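Local coordinates for type IV pilus biogenesis protein PilB (Streptococcus sanguinis, PDB 7B7P), which serves as a minor pilin of type IV pili with a direct role in adhesion, probably through its metal-binding von Willebrand factor A-like module, at residues A[160-171]-A[274-285]; A[24-35]-A[129-138]. All coordinates share one frame; numbering follows the deposited sequence.

Contact 1 of 2, residues A[160-171]-A[274-285]; sequences MNIAVSFVFDTS and AQLKYIVLLTDG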
loop_
_atom_site.group_PDB
_atom_site.type_symbol
_atom_site.label_atom_id
_atom_site.label_comp_id
_atom_site.label_asym_id
_atom_site.label_seq_id
_atom_site.Cartn_x
_atom_site.Cartn_y
_atom_site.Cartn_z
ATOM N N MET A 160 -3.635 13.437 3.611
ATOM C CA MET A 160 -4.586 13.096 2.573
ATOM C C MET A 160 -5.666 12.165 3.122
ATOM O O MET A 160 -5.536 11.576 4.203
ATOM C CB MET A 160 -3.857 12.463 1.396
ATOM C CG MET A 160 -2.979 13.448 0.638
ATOM S SD MET A 160 -3.448 15.196 0.804
ATOM C CE MET A 160 -2.453 15.734 2.204
ATOM N N ASN A 161 -6.764 12.064 2.382
ATOM C CA ASN A 161 -7.799 11.100 2.715
ATOM C C ASN A 161 -7.497 9.770 2.036
ATOM O O ASN A 161 -6.875 9.717 0.971
ATOM C CB ASN A 161 -9.179 11.615 2.306
ATOM C CG ASN A 161 -9.418 13.036 2.772
ATOM O OD1 ASN A 161 -9.532 13.289 3.970
ATOM N ND2 ASN A 161 -9.480 13.975 1.827
ATOM N N ILE A 162 -7.926 8.689 2.683
ATOM C CA ILE A 162 -7.656 7.337 2.215
ATOM C C ILE A 162 -8.955 6.546 2.237
ATOM O O ILE A 162 -9.654 6.515 3.257
ATOM C CB ILE A 162 -6.594 6.638 3.085
ATOM C CG1 ILE A 162 -5.221 7.293 2.900
ATOM C CG2 ILE A 162 -6.557 5.155 2.781
ATOM C CD1 ILE A 162 -4.181 6.839 3.939
ATOM N N ALA A 163 -9.266 5.890 1.126
ATOM C CA ALA A 163 -10.406 4.994 1.058
ATOM C C ALA A 163 -9.918 3.570 0.843
ATOM O O ALA A 163 -8.985 3.335 0.073
ATOM C CB ALA A 163 -11.361 5.396 -0.061
ATOM N N VAL A 164 -10.541 2.630 1.544
ATOM C CA VAL A 164 -10.182 1.226 1.471
ATOM C C VAL A 164 -11.462 0.449 1.254
ATOM O O VAL A 164 -12.384 0.526 2.068
ATOM C CB VAL A 164 -9.468 0.734 2.742
ATOM C CG1 VAL A 164 -9.130 -0.744 2.603
ATOM C CG2 VAL A 164 -8.210 1.558 3.018
ATOM N N SER A 165 -11.539 -0.281 0.155
ATOM C CA SER A 165 -12.682 -1.151 -0.074
ATOM C C SER A 165 -12.272 -2.578 0.239
ATOM O O SER A 165 -11.344 -3.113 -0.385
ATOM C CB SER A 165 -13.215 -1.044 -1.505
ATOM O OG SER A 165 -14.403 -1.819 -1.596
ATOM N N PHE A 166 -12.950 -3.173 1.216
ATOM C CA PHE A 166 -12.787 -4.575 1.554
ATOM C C PHE A 166 -13.738 -5.401 0.719
ATOM O O PHE A 166 -14.940 -5.122 0.693
ATOM C CB PHE A 166 -13.070 -4.815 3.037
ATOM C CG PHE A 166 -11.969 -4.342 3.931
ATOM C CD1 PHE A 166 -10.819 -5.103 4.098
ATOM C CD2 PHE A 166 -12.070 -3.127 4.582
ATOM C CE1 PHE A 166 -9.781 -4.653 4.915
ATOM C CE2 PHE A 166 -11.050 -2.679 5.405
ATOM C CZ PHE A 166 -9.903 -3.435 5.568
ATOM N N VAL A 167 -13.212 -6.447 0.087
ATOM C CA VAL A 167 -13.965 -7.253 -0.863
ATOM C C VAL A 167 -13.747 -8.707 -0.483
ATOM O O VAL A 167 -12.693 -9.285 -0.779
ATOM C CB VAL A 167 -13.556 -6.974 -2.314
ATOM C CG1 VAL A 167 -14.261 -7.925 -3.273
ATOM C CG2 VAL A 167 -13.877 -5.540 -2.648
ATOM N N PHE A 168 -14.748 -9.309 0.165
ATOM C CA PHE A 168 -14.575 -10.566 0.877
ATOM C C PHE A 168 -15.377 -11.683 0.224
ATOM O O PHE A 168 -16.587 -11.558 0.034
ATOM C CB PHE A 168 -14.986 -10.421 2.347
ATOM C CG PHE A 168 -14.021 -9.619 3.196
ATOM C CD1 PHE A 168 -12.782 -9.232 2.721
ATOM C CD2 PHE A 168 -14.366 -9.278 4.498
ATOM C CE1 PHE A 168 -11.907 -8.502 3.515
ATOM C CE2 PHE A 168 -13.509 -8.558 5.292
ATOM C CZ PHE A 168 -12.276 -8.171 4.810
ATOM N N ASP A 169 -14.692 -12.779 -0.088
ATOM C CA ASP A 169 -15.328 -14.000 -0.544
ATOM C C ASP A 169 -16.295 -14.511 0.531
ATOM O O ASP A 169 -15.919 -14.674 1.696
ATOM C CB ASP A 169 -14.219 -15.019 -0.856
ATOM C CG ASP A 169 -14.712 -16.306 -1.515
ATOM O OD1 ASP A 169 -15.850 -16.766 -1.292
ATOM O OD2 ASP A 169 -13.897 -16.920 -2.237
ATOM N N THR A 170 -17.558 -14.715 0.144
ATOM C CA THR A 170 -18.588 -15.259 1.024
ATOM C C THR A 170 -19.179 -16.536 0.448
ATOM O O THR A 170 -20.337 -16.858 0.710
ATOM C CB THR A 170 -19.713 -14.247 1.309
ATOM O OG1 THR A 170 -20.486 -13.995 0.123
ATOM C CG2 THR A 170 -19.187 -12.926 1.852
ATOM N N SER A 171 -18.390 -17.297 -0.305
ATOM C CA SER A 171 -18.888 -18.553 -0.846
ATOM C C SER A 171 -19.145 -19.587 0.271
ATOM O O SER A 171 -18.748 -19.419 1.429
ATOM C CB SER A 171 -17.911 -19.107 -1.881
ATOM O OG SER A 171 -16.694 -19.493 -1.285
ATOM N N ALA A 274 -11.085 10.507 -1.702
ATOM C CA ALA A 274 -9.745 10.174 -1.222
ATOM C C ALA A 274 -8.685 10.159 -2.315
ATOM O O ALA A 274 -8.961 9.789 -3.458
ATOM C CB ALA A 274 -9.762 8.811 -0.527
ATOM N N GLN A 275 -7.465 10.551 -1.974
ATOM C CA GLN A 275 -6.387 10.534 -2.949
ATOM C C GLN A 275 -5.596 9.227 -2.940
ATOM O O GLN A 275 -4.915 8.919 -3.927
ATOM C CB GLN A 275 -5.464 11.727 -2.702
ATOM C CG GLN A 275 -4.457 11.995 -3.807
ATOM C CD GLN A 275 -3.045 12.053 -3.262
ATOM O OE1 GLN A 275 -2.844 12.258 -2.059
ATOM N NE2 GLN A 275 -2.057 11.869 -4.140
ATOM N N LEU A 276 -5.678 8.446 -1.867
ATOM C CA LEU A 276 -5.127 7.097 -1.830
ATOM C C LEU A 276 -6.289 6.116 -1.744
ATOM O O LEU A 276 -7.092 6.192 -0.808
ATOM C CB LEU A 276 -4.176 6.916 -0.645
ATOM C CG LEU A 276 -2.880 7.727 -0.716
ATOM C CD1 LEU A 276 -1.988 7.479 0.499
ATOM C CD2 LEU A 276 -2.148 7.406 -1.989
ATOM N N LYS A 277 -6.375 5.195 -2.716
ATOM C CA LYS A 277 -7.490 4.257 -2.812
ATOM C C LYS A 277 -6.986 2.823 -2.879
ATOM O O LYS A 277 -6.032 2.522 -3.603
ATOM C CB LYS A 277 -8.367 4.555 -4.043
ATOM C CG LYS A 277 -8.964 5.955 -4.065
ATOM C CD LYS A 277 -9.733 6.183 -5.371
ATOM C CE LYS A 277 -10.088 7.651 -5.554
ATOM N NZ LYS A 277 -11.433 7.814 -6.105
ATOM N N TYR A 278 -7.676 1.934 -2.175
ATOM C CA TYR A 278 -7.189 0.580 -1.966
ATOM C C TYR A 278 -8.316 -0.433 -2.078
ATOM O O TYR A 278 -9.411 -0.212 -1.557
ATOM C CB TYR A 278 -6.537 0.445 -0.579
ATOM C CG TYR A 278 -5.284 1.275 -0.425
ATOM C CD1 TYR A 278 -4.072 0.845 -0.957
ATOM C CD2 TYR A 278 -5.313 2.490 0.244
ATOM C CE1 TYR A 278 -2.936 1.585 -0.814
ATOM C CE2 TYR A 278 -4.178 3.244 0.387
ATOM C CZ TYR A 278 -2.993 2.792 -0.144
ATOM O OH TYR A 278 -1.862 3.555 -0.004
ATOM N N ILE A 279 -8.021 -1.564 -2.718
ATOM C CA ILE A 279 -8.842 -2.767 -2.628
ATOM C C ILE A 279 -8.100 -3.814 -1.798
ATOM O O ILE A 279 -6.916 -4.080 -2.030
ATOM C CB ILE A 279 -9.178 -3.324 -4.020
ATOM C CG1 ILE A 279 -10.006 -2.310 -4.810
ATOM C CG2 ILE A 279 -9.877 -4.688 -3.899
ATOM C CD1 ILE A 279 -11.503 -2.421 -4.578
ATOM N N VAL A 280 -8.795 -4.423 -0.853
ATOM C CA VAL A 280 -8.289 -5.589 -0.141
ATOM C C VAL A 280 -9.248 -6.709 -0.451
ATOM O O VAL A 280 -10.389 -6.710 0.021
ATOM C CB VAL A 280 -8.169 -5.362 1.374
ATOM C CG1 VAL A 280 -7.816 -6.666 2.080
ATOM C CG2 VAL A 280 -7.128 -4.305 1.633
ATOM N N LEU A 281 -8.803 -7.644 -1.266
ATOM C CA LEU A 281 -9.656 -8.705 -1.760
ATOM C C LEU A 281 -9.227 -10.001 -1.100
ATOM O O LEU A 281 -8.058 -10.368 -1.170
ATOM C CB LEU A 281 -9.551 -8.810 -3.281
ATOM C CG LEU A 281 -10.615 -9.708 -3.903
ATOM C CD1 LEU A 281 -10.950 -9.208 -5.291
ATOM C CD2 LEU A 281 -10.112 -11.122 -3.966
ATOM N N LEU A 282 -10.174 -10.697 -0.485
ATOM C CA LEU A 282 -9.910 -11.953 0.198
ATOM C C LEU A 282 -10.698 -13.056 -0.486
ATOM O O LEU A 282 -11.906 -12.926 -0.656
ATOM C CB LEU A 282 -10.293 -11.867 1.682
ATOM C CG LEU A 282 -9.861 -13.120 2.435
ATOM C CD1 LEU A 282 -9.282 -12.772 3.826
ATOM C CD2 LEU A 282 -11.014 -14.097 2.548
ATOM N N THR A 283 -10.029 -14.143 -0.856
ATOM C CA THR A 283 -10.717 -15.268 -1.463
ATOM C C THR A 283 -10.126 -16.568 -0.941
ATOM O O THR A 283 -8.949 -16.629 -0.571
ATOM C CB THR A 283 -10.667 -15.206 -3.019
ATOM O OG1 THR A 283 -11.409 -16.297 -3.575
ATOM C CG2 THR A 283 -9.256 -15.245 -3.541
ATOM N N ASP A 284 -10.969 -17.605 -0.900
ATOM C CA ASP A 284 -10.608 -18.905 -0.348
ATOM C C ASP A 284 -10.789 -20.037 -1.354
ATOM O O ASP A 284 -10.820 -21.206 -0.959
ATOM C CB ASP A 284 -11.431 -19.195 0.913
ATOM C CG ASP A 284 -12.825 -19.779 0.596
ATOM O OD1 ASP A 284 -13.413 -19.389 -0.435
ATOM O OD2 ASP A 284 -13.333 -20.622 1.377
ATOM N N GLY A 285 -10.918 -19.729 -2.641
ATOM C CA GLY A 285 -11.239 -20.787 -3.581
ATOM C C GLY A 285 -10.835 -20.444 -4.997
ATOM O O GLY A 285 -10.525 -19.298 -5.336
#
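Ala274 sets its CB 3.8 Å from Ala163 CB where the two segments come together. Leu276 starts a parallel strand pair with 162-169, its CB alongside Ile162 CG1 at 3.7 Å. Leu276, Tyr278, Val280 and Leu282 accept through their carbonyls from Ala163, Ser165, Val167 and Asp169. The Tyr278 ring takes Ile162 CG2 at its edge, in plane, 3.9 Å from CE2; its hydroxyl bonds Asp419. On the sheet face of Ala163, Ser165 and Val167, Ile279 CD1 meets Ser165 CB, covered by helix 258-270. Val280 CB packs beside Phe166 CD1 at 3.8 Å. Thr283 OG1 donates to the anti lone pair of Asp169 OD2 at 2.9 Å. With its CG anti to the backbone N (chi1 -173°), Asp169 extends toward this strand. Asp284 N reaches the same OD2 from above the carboxylate plane. Asp284 OD2 hydrogen-bonds Ser173 OG and forms a salt bridge with Arg191; this side chain lies about 3 Å from a bound magnesium ion. Asp169 OD1 accepts from Ser171 N, which makes an Asx turn, and from Ser171 OG. Asp169, Ser171 and Ser173 spell the DxSxS signature of a MIDAS, at the C-terminal ends of the parallel strands of a von Willebrand factor A-like sheet.

Contact 2 of 2, residues A[24-35]-A[129-138]; sequences DRTVGKATSIFI and SALNTKQVFS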
loop_
_atom_site.group_PDB
_atom_site.type_symbol
_atom_site.label_atom_id
_atom_site.label_comp_id
_atom_site.label_asym_id
_atom_site.label_seq_id
_atom_site.Cartn_x
_atom_site.Cartn_y
_atom_site.Cartn_z
ATOM N N ASP A 24 23.918 16.513 12.615
ATOM C CA ASP A 24 23.386 15.478 13.503
ATOM C C ASP A 24 22.491 16.069 14.589
ATOM O O ASP A 24 21.520 15.431 15.014
ATOM C CB ASP A 24 24.521 14.668 14.138
ATOM C CG ASP A 24 24.019 13.395 14.838
ATOM O OD1 ASP A 24 23.181 12.686 14.248
ATOM O OD2 ASP A 24 24.451 13.093 15.976
ATOM N N ARG A 25 22.791 17.288 15.037
ATOM C CA ARG A 25 21.993 17.914 16.086
ATOM C C ARG A 25 20.597 18.240 15.577
ATOM O O ARG A 25 19.591 17.877 16.199
ATOM C CB ARG A 25 22.696 19.182 16.581
ATOM C CG ARG A 25 22.484 19.536 18.040
ATOM C CD ARG A 25 23.720 20.254 18.590
ATOM N NE ARG A 25 24.285 19.558 19.746
ATOM C CZ ARG A 25 25.588 19.419 19.985
ATOM N NH1 ARG A 25 26.486 19.927 19.143
ATOM N NH2 ARG A 25 25.994 18.760 21.068
ATOM N N THR A 26 20.518 18.927 14.438
ATOM C CA THR A 26 19.210 19.273 13.905
ATOM C C THR A 26 18.474 18.030 13.397
ATOM O O THR A 26 17.253 17.926 13.565
ATOM C CB THR A 26 19.376 20.366 12.839
ATOM O OG1 THR A 26 18.156 20.542 12.106
ATOM C CG2 THR A 26 20.487 20.047 11.896
ATOM N N VAL A 27 19.204 17.045 12.859
ATOM C CA VAL A 27 18.590 15.785 12.438
ATOM C C VAL A 27 18.022 15.017 13.628
ATOM O O VAL A 27 17.004 14.318 13.499
ATOM C CB VAL A 27 19.620 14.937 11.664
ATOM C CG1 VAL A 27 19.328 13.451 11.785
ATOM C CG2 VAL A 27 19.675 15.364 10.211
ATOM N N GLY A 28 18.661 15.129 14.798
ATOM C CA GLY A 28 18.212 14.422 15.992
ATOM C C GLY A 28 16.872 14.888 16.532
ATOM O O GLY A 28 16.265 14.188 17.354
ATOM N N LYS A 29 16.386 16.045 16.082
ATOM C CA LYS A 29 15.106 16.575 16.528
ATOM C C LYS A 29 13.981 16.374 15.509
ATOM O O LYS A 29 12.869 16.866 15.724
ATOM C CB LYS A 29 15.257 18.063 16.874
ATOM C CG LYS A 29 16.299 18.356 17.964
ATOM C CD LYS A 29 16.364 19.853 18.267
ATOM C CE LYS A 29 17.785 20.311 18.605
ATOM N NZ LYS A 29 18.159 21.529 17.796
ATOM N N ALA A 30 14.228 15.654 14.419
ATOM C CA ALA A 30 13.228 15.518 13.368
ATOM C C ALA A 30 12.282 14.362 13.662
ATOM O O ALA A 30 12.700 13.290 14.106
ATOM C CB ALA A 30 13.893 15.314 12.010
ATOM N N THR A 31 10.997 14.593 13.422
ATOM C CA THR A 31 10.017 13.538 13.610
ATOM C C THR A 31 9.715 12.776 12.321
ATOM O O THR A 31 9.017 11.762 12.374
ATOM C CB THR A 31 8.733 14.117 14.220
ATOM O OG1 THR A 31 8.419 15.365 13.590
ATOM C CG2 THR A 31 8.926 14.350 15.722
ATOM N N SER A 32 10.245 13.219 11.180
ATOM C CA SER A 32 10.244 12.417 9.960
ATOM C C SER A 32 11.390 12.888 9.074
ATOM O O SER A 32 11.688 14.083 9.015
ATOM C CB SER A 32 8.911 12.510 9.203
ATOM O OG SER A 32 8.686 13.824 8.730
ATOM N N ILE A 33 12.034 11.945 8.400
ATOM C CA ILE A 33 13.238 12.200 7.618
ATOM C C ILE A 33 13.049 11.593 6.244
ATOM O O ILE A 33 12.628 10.438 6.128
ATOM C CB ILE A 33 14.505 11.586 8.260
ATOM C CG1 ILE A 33 14.739 12.117 9.664
ATOM C CG2 ILE A 33 15.725 11.843 7.368
ATOM C CD1 ILE A 33 15.420 13.436 9.661
ATOM N N PHE A 34 13.415 12.350 5.214
ATOM C CA PHE A 34 13.503 11.845 3.851
ATOM C C PHE A 34 14.913 12.102 3.348
ATOM O O PHE A 34 15.376 13.245 3.367
ATOM C CB PHE A 34 12.474 12.525 2.931
ATOM C CG PHE A 34 11.056 12.086 3.180
ATOM C CD1 PHE A 34 10.318 12.643 4.211
ATOM C CD2 PHE A 34 10.465 11.108 2.389
ATOM C CE1 PHE A 34 9.014 12.232 4.456
ATOM C CE2 PHE A 34 9.159 10.694 2.623
ATOM C CZ PHE A 34 8.436 11.257 3.655
ATOM N N ILE A 35 15.593 11.051 2.899
ATOM C CA ILE A 35 16.848 11.222 2.174
ATOM C C ILE A 35 16.526 11.477 0.705
ATOM O O ILE A 35 15.734 10.748 0.093
ATOM C CB ILE A 35 17.756 9.995 2.343
ATOM C CG1 ILE A 35 18.087 9.770 3.817
ATOM C CG2 ILE A 35 19.050 10.189 1.586
ATOM C CD1 ILE A 35 19.329 8.928 4.012
ATOM N N SER A 129 25.453 7.774 13.221
ATOM C CA SER A 129 24.660 8.330 14.307
ATOM C C SER A 129 23.331 7.574 14.389
ATOM O O SER A 129 23.044 6.670 13.599
ATOM C CB SER A 129 24.440 9.838 14.119
ATOM O OG SER A 129 23.675 10.376 15.190
ATOM N N ALA A 130 22.513 7.927 15.363
ATOM C CA ALA A 130 21.220 7.293 15.533
ATOM C C ALA A 130 20.149 8.366 15.494
ATOM O O ALA A 130 20.377 9.493 15.935
ATOM C CB ALA A 130 21.151 6.506 16.854
ATOM N N LEU A 131 18.984 8.010 14.960
ATOM C CA LEU A 131 17.844 8.916 14.870
ATOM C C LEU A 131 16.855 8.647 15.991
ATOM O O LEU A 131 16.865 7.585 16.616
ATOM C CB LEU A 131 17.137 8.775 13.521
ATOM C CG LEU A 131 18.064 8.704 12.314
ATOM C CD1 LEU A 131 17.352 8.075 11.157
ATOM C CD2 LEU A 131 18.556 10.092 11.970
ATOM N N ASN A 132 15.984 9.622 16.235
ATOM C CA ASN A 132 14.954 9.487 17.261
ATOM C C ASN A 132 13.560 9.213 16.700
ATOM O O ASN A 132 12.615 9.071 17.483
ATOM C CB ASN A 132 14.921 10.741 18.142
ATOM C CG ASN A 132 16.230 10.967 18.866
ATOM O OD1 ASN A 132 16.664 10.128 19.661
ATOM N ND2 ASN A 132 16.885 12.091 18.569
ATOM N N THR A 133 13.411 9.124 15.378
ATOM C CA THR A 133 12.163 8.741 14.736
ATOM C C THR A 133 12.372 7.448 13.961
ATOM O O THR A 133 13.477 7.172 13.480
ATOM C CB THR A 133 11.640 9.839 13.775
ATOM O OG1 THR A 133 10.623 9.294 12.929
ATOM C CG2 THR A 133 12.751 10.376 12.885
ATOM N N LYS A 134 11.302 6.656 13.853
ATOM C CA LYS A 134 11.256 5.482 12.987
ATOM C C LYS A 134 10.662 5.781 11.616
ATOM O O LYS A 134 10.552 4.870 10.789
ATOM C CB LYS A 134 10.460 4.353 13.655
ATOM C CG LYS A 134 11.058 3.862 14.968
ATOM C CD LYS A 134 10.217 4.310 16.158
ATOM C CE LYS A 134 11.067 4.504 17.413
ATOM N NZ LYS A 134 10.629 5.726 18.152
ATOM N N GLN A 135 10.276 7.027 11.353
ATOM C CA GLN A 135 9.769 7.425 10.045
ATOM C C GLN A 135 10.893 8.100 9.271
ATOM O O GLN A 135 10.947 9.321 9.134
ATOM C CB GLN A 135 8.557 8.330 10.190
ATOM C CG GLN A 135 7.411 7.658 10.872
ATOM C CD GLN A 135 6.657 8.591 11.781
ATOM O OE1 GLN A 135 6.746 9.819 11.657
ATOM N NE2 GLN A 135 5.901 8.015 12.709
ATOM N N VAL A 136 11.797 7.260 8.769
ATOM C CA VAL A 136 12.905 7.656 7.914
ATOM C C VAL A 136 12.707 6.967 6.572
ATOM O O VAL A 136 12.511 5.750 6.521
ATOM C CB VAL A 136 14.262 7.290 8.544
ATOM C CG1 VAL A 136 14.388 5.776 8.699
ATOM C CG2 VAL A 136 15.412 7.850 7.726
ATOM N N PHE A 137 12.728 7.747 5.496
ATOM C CA PHE A 137 12.372 7.271 4.170
ATOM C C PHE A 137 13.429 7.725 3.191
ATOM O O PHE A 137 14.114 8.727 3.413
ATOM C CB PHE A 137 11.006 7.800 3.724
ATOM C CG PHE A 137 9.950 7.680 4.774
ATOM C CD1 PHE A 137 9.245 6.502 4.935
ATOM C CD2 PHE A 137 9.674 8.736 5.623
ATOM C CE1 PHE A 137 8.267 6.384 5.915
ATOM C CE2 PHE A 137 8.699 8.625 6.604
ATOM C CZ PHE A 137 8.001 7.450 6.750
ATOM N N SER A 138 13.558 6.977 2.106
ATOM C CA SER A 138 14.510 7.307 1.065
ATOM C C SER A 138 13.765 7.608 -0.224
ATOM O O SER A 138 12.871 6.853 -0.628
ATOM C CB SER A 138 15.505 6.180 0.842
ATOM O OG SER A 138 16.199 6.405 -0.364
#
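Ser129 OG donates to Asp24 OD1 from the syn side, 28° out of the carboxylate plane. The same oxygen also bonds Tyr109 OH. Asn132 ND2 bonds Gly28 O on a lone pair, with the carbonyl oxygen close to the amide plane. Both bonds are modelled doubtfully short, at 2.5 Å. Gly28 lies in a type I turn from Val27 to Ala30. Thr133 OG1 donates to Thr31 O at 3.0 Å, from above the carbonyl plane. It also accepts from Gln135 N, which makes an ST turn. The chi1 of Thr133, 165°, sets OG1 anti to the backbone N, toward Thr31 O, while CG2 meets Ala30 O. Thr31 and Ser32 form a classic beta bulge opposite Arg152. Beyond it, strands 32-35 and 136-138 run parallel, joined by Ile33 N to Gln135 O, Phe137 N to Ile33 O and Ile35 N to Phe137 O. A long N-terminal helix packed on a sheet is characteristic of type IV pilins, and strand 136-139 is an outermost strand of that sheet. Phe34 and Phe137 make an offset stack, centroids 4.8 Å apart and planes at 30°. Phe137 CD2 sits over one face of the Phe34 ring, 3.4 Å from CZ. Trp52 meets Phe34 edge-to-face, and Trp421 meets the Phe137 ring. On the opposite sheet face Val136 CG2 touches Ile33 CB at 3.9 Å. Nearer the helix, Val27 CG1 and Leu131 CD2 pack tightly at 3.5 Å.

How the contacts relate
The chain starts with helix 9-27 and turns into strand 32-36. Contact 2 closes a loop of 93 residues that holds strands but no helix, and it ties the end of that helix and the first strand to 129-138. Strand 148-152 then returns to the same sheet, beside 32-36. The chain next enters the von Willebrand factor A-like module at strand 162-169. Contact 1 closes a second loop, of 102 residues, that includes helices 191-209 and 258-270. The loops follow in series and neither nest nor cross. The contact centres are 32 Å apart. Helix 402-424 touches both contacts near its C-terminal end and so joins the two modules.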